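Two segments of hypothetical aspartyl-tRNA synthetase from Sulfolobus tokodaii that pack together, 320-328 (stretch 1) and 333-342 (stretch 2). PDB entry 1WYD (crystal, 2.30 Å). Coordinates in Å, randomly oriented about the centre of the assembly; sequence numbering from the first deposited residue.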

# COMPACT_ATOMS: atom_id res chain seq x y z
N VAL B 320 -15.92 23.52 -3.46
CA VAL B 320 -14.85 24.27 -2.79
C VAL B 320 -15.34 25.31 -1.77
O VAL B 320 -16.52 25.67 -1.72
CB VAL B 320 -13.92 24.95 -3.84
CG1 VAL B 320 -13.41 23.94 -4.84
CG2 VAL B 320 -14.62 26.06 -4.54
N ASP B 321 -14.41 25.81 -0.97
CA ASP B 321 -14.68 26.90 -0.05
C ASP B 321 -15.87 26.64 0.92
O ASP B 321 -16.76 27.48 1.06
CB ASP B 321 -14.84 28.25 -0.82
CG ASP B 321 -13.57 28.62 -1.64
OD1 ASP B 321 -13.62 29.54 -2.48
OD2 ASP B 321 -12.47 28.06 -1.50
N TRP B 322 -15.86 25.50 1.63
CA TRP B 322 -16.88 25.25 2.70
C TRP B 322 -16.79 26.22 3.93
O TRP B 322 -15.76 26.87 4.14
CB TRP B 322 -16.81 23.78 3.18
CG TRP B 322 -17.18 22.77 2.11
CD1 TRP B 322 -16.43 22.42 1.04
CD2 TRP B 322 -18.38 21.98 2.04
NE1 TRP B 322 -17.09 21.47 0.29
CE2 TRP B 322 -18.29 21.19 0.88
CE3 TRP B 322 -19.54 21.88 2.84
CZ2 TRP B 322 -19.29 20.29 0.49
CZ3 TRP B 322 -20.54 20.99 2.45
CH2 TRP B 322 -20.41 20.20 1.28
N PRO B 323 -17.86 26.33 4.74
CA PRO B 323 -17.75 27.03 6.03
C PRO B 323 -16.71 26.42 6.97
O PRO B 323 -16.65 25.18 7.11
CB PRO B 323 -19.15 26.89 6.65
CG PRO B 323 -19.87 25.90 5.80
CD PRO B 323 -19.24 25.88 4.48
N SER B 324 -15.91 27.28 7.58
CA SER B 324 -14.85 26.89 8.49
C SER B 324 -15.41 26.10 9.62
O SER B 324 -14.77 25.22 10.17
CB SER B 324 -14.18 28.14 9.06
OG SER B 324 -13.84 29.04 8.03
N ASP B 325 -16.65 26.40 9.96
CA ASP B 325 -17.31 25.85 11.13
C ASP B 325 -17.68 24.37 10.92
O ASP B 325 -17.97 23.67 11.87
CB ASP B 325 -18.52 26.75 11.45
CG ASP B 325 -18.23 28.27 11.17
OD1 ASP B 325 -18.04 28.70 9.98
OD2 ASP B 325 -18.14 29.11 12.11
N ALA B 326 -17.64 23.91 9.67
CA ALA B 326 -17.96 22.52 9.32
C ALA B 326 -16.73 21.67 8.90
O ALA B 326 -16.88 20.56 8.40
CB ALA B 326 -19.01 22.50 8.21
N ARG B 327 -15.53 22.19 9.09
CA ARG B 327 -14.31 21.54 8.64
C ARG B 327 -13.37 21.45 9.84
O ARG B 327 -13.51 22.23 10.76
CB ARG B 327 -13.68 22.34 7.50
CG ARG B 327 -14.54 22.33 6.23
CD ARG B 327 -14.02 21.36 5.21
NE ARG B 327 -15.06 20.70 4.46
CZ ARG B 327 -14.84 19.87 3.44
NH1 ARG B 327 -13.60 19.57 3.05
NH2 ARG B 327 -15.88 19.35 2.82
N PRO B 328 -12.43 20.48 9.86
CA PRO B 328 -11.52 20.32 10.99
C PRO B 328 -10.77 21.58 11.43
O PRO B 328 -10.68 22.55 10.68
CB PRO B 328 -10.54 19.27 10.47
CG PRO B 328 -11.40 18.43 9.63
CD PRO B 328 -12.23 19.43 8.85
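Stretch 2, residues 333-342: SKSENPELSE

Stretch 2 lies on stretch 1 as an irregular loop held by backbone and side-chain polar contacts, with a single beta bridge near its C-terminal end and a salt bridge at one side, and the two stretches together bury 426 Å² of surface. Neither segment offers a long regular element to the other. Stretch 1 is loop or turn except for a short 3-10 segment from Ser324 to Ala326, which is closed by Ala326 N donating to Pro323 O at 3.0 Å. Stretch 2 has no regular helix or strand, but it is not without order: a type I beta turn runs from Asn337 to Leu340, with Leu340 N donating to Asn337 O at 3.2 Å, and Lys334 N reaches Leu340 O at 3.1 Å, so the start of the stretch folds back beside its end.

The bridge joins Pro323 and Leu340, whose CA atoms lie 4.2 Å apart; Ser324 CA and Ser341 CA, 4.7 Å apart, are another close pair but carry no bridge. At the bridge the two chains pass in opposed, obliquely crossing senses. The hydrogen bonds show the antiparallel pattern, since the residues flanking Pro323 both bond across and the partner number falls as the other rises: Ser341 N donates to Trp322 O, and Ser324 N donates to Glu339 O. The two are unequal. Ser324 N to Glu339 O measures 2.8 Å with an angle of 162° at the hydrogen, close to linear, whereas Ser341 N to Trp322 O is shorter, 2.6 Å, but bent to 123° and therefore weak. Trp322 O also accepts from Ser341 OG at 2.7 Å, so the backbone and side chain of one serine converge on one carbonyl; the chi1 of Ser341, 65° (p), places its hydroxyl for this.

Close CA-H...O contacts supplement the bridge. Pro323 CA approaches Glu339 O at 3.2 Å, and Asp321 CA approaches Ser341 O at 3.2 Å with an angle of 164° at the hydrogen. The latter extends the contact one residue beyond Trp322. For Trp322, Pro323 and Leu340, CA-to-CB points away overall although each CB touches the opposite stretch.

Two residues of stretch 1 have the largest covered areas on that side. Asp321, with 84 Å² covered, forms the salt bridge: its OD1 lies 2.9 Å from Lys334 NZ, while OD2 is hydrogen-bonded elsewhere in the structure. The lysine directs CA-to-CB toward stretch 1, so its chain can span to the carboxylate. Ser324, with 68 Å² covered, places its hydroxyl among carbonyls of stretch 2, with OG 2.7 Å from Pro338 O and 2.5 Å from Leu340 O; which of them receives the proton is not settled. Side-chain carbons also make van der Waals contacts with polar atoms: Leu340 CD2 rests 3.6 Å from Asp321 O, and the aliphatic Arg327 CG comes within 3.7 Å of Ser341 OG.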

# COMPACT_ATOMS: atom_id res chain seq x y z
N SER B 333 -8.45 28.79 7.23
CA SER B 333 -9.65 29.58 6.93
C SER B 333 -9.29 30.53 5.80
O SER B 333 -8.12 30.73 5.50
CB SER B 333 -10.06 30.39 8.14
OG SER B 333 -10.46 29.54 9.21
N LYS B 334 -10.30 31.11 5.16
CA LYS B 334 -10.01 32.07 4.09
C LYS B 334 -9.64 33.40 4.74
O LYS B 334 -10.21 33.78 5.77
CB LYS B 334 -11.19 32.21 3.12
CG LYS B 334 -11.43 30.98 2.27
CD LYS B 334 -12.29 31.26 1.06
CE LYS B 334 -11.43 31.32 -0.21
NZ LYS B 334 -12.17 31.85 -1.38
N SER B 335 -8.64 34.06 4.16
CA SER B 335 -8.09 35.34 4.64
C SER B 335 -9.10 36.47 4.45
O SER B 335 -9.34 37.26 5.37
CB SER B 335 -6.76 35.65 3.93
N GLU B 336 -9.70 36.52 3.25
CA GLU B 336 -10.76 37.48 2.91
C GLU B 336 -12.13 37.22 3.58
O GLU B 336 -13.02 38.09 3.51
CB GLU B 336 -10.91 37.60 1.38
N ASN B 337 -12.31 36.06 4.23
CA ASN B 337 -13.48 35.77 5.06
C ASN B 337 -13.28 34.56 5.99
O ASN B 337 -13.25 33.40 5.54
CB ASN B 337 -14.77 35.59 4.22
CG ASN B 337 -16.03 35.38 5.09
OD1 ASN B 337 -16.90 34.57 4.76
ND2 ASN B 337 -16.13 36.12 6.19
N PRO B 338 -13.16 34.83 7.29
CA PRO B 338 -12.92 33.76 8.27
C PRO B 338 -14.03 32.70 8.34
O PRO B 338 -13.81 31.58 8.83
CB PRO B 338 -12.67 34.36 9.67
N GLU B 339 -15.22 33.04 7.85
CA GLU B 339 -16.37 32.14 7.93
C GLU B 339 -16.25 30.97 6.94
O GLU B 339 -16.85 29.91 7.15
CB GLU B 339 -17.67 32.92 7.71
N LEU B 340 -15.50 31.19 5.86
CA LEU B 340 -15.25 30.18 4.84
C LEU B 340 -13.89 29.48 5.05
O LEU B 340 -13.05 29.92 5.84
CB LEU B 340 -15.31 30.80 3.44
CG LEU B 340 -16.64 31.34 2.90
CD1 LEU B 340 -16.50 31.79 1.45
CD2 LEU B 340 -17.79 30.32 3.04
N SER B 341 -13.65 28.38 4.34
CA SER B 341 -12.40 27.65 4.52
C SER B 341 -11.79 27.24 3.21
O SER B 341 -12.49 27.10 2.21
CB SER B 341 -12.62 26.44 5.40
OG SER B 341 -13.49 25.53 4.76
N GLU B 342 -10.49 27.08 3.20
CA GLU B 342 -9.79 26.67 2.00
C GLU B 342 -9.88 25.14 1.83
O GLU B 342 -8.90 24.43 1.94
CB GLU B 342 -8.35 27.19 2.00
CG GLU B 342 -8.21 28.67 1.63
CD GLU B 342 -6.76 29.13 1.40
OE1 GLU B 342 -5.87 28.33 1.00
OE2 GLU B 342 -6.50 30.33 1.64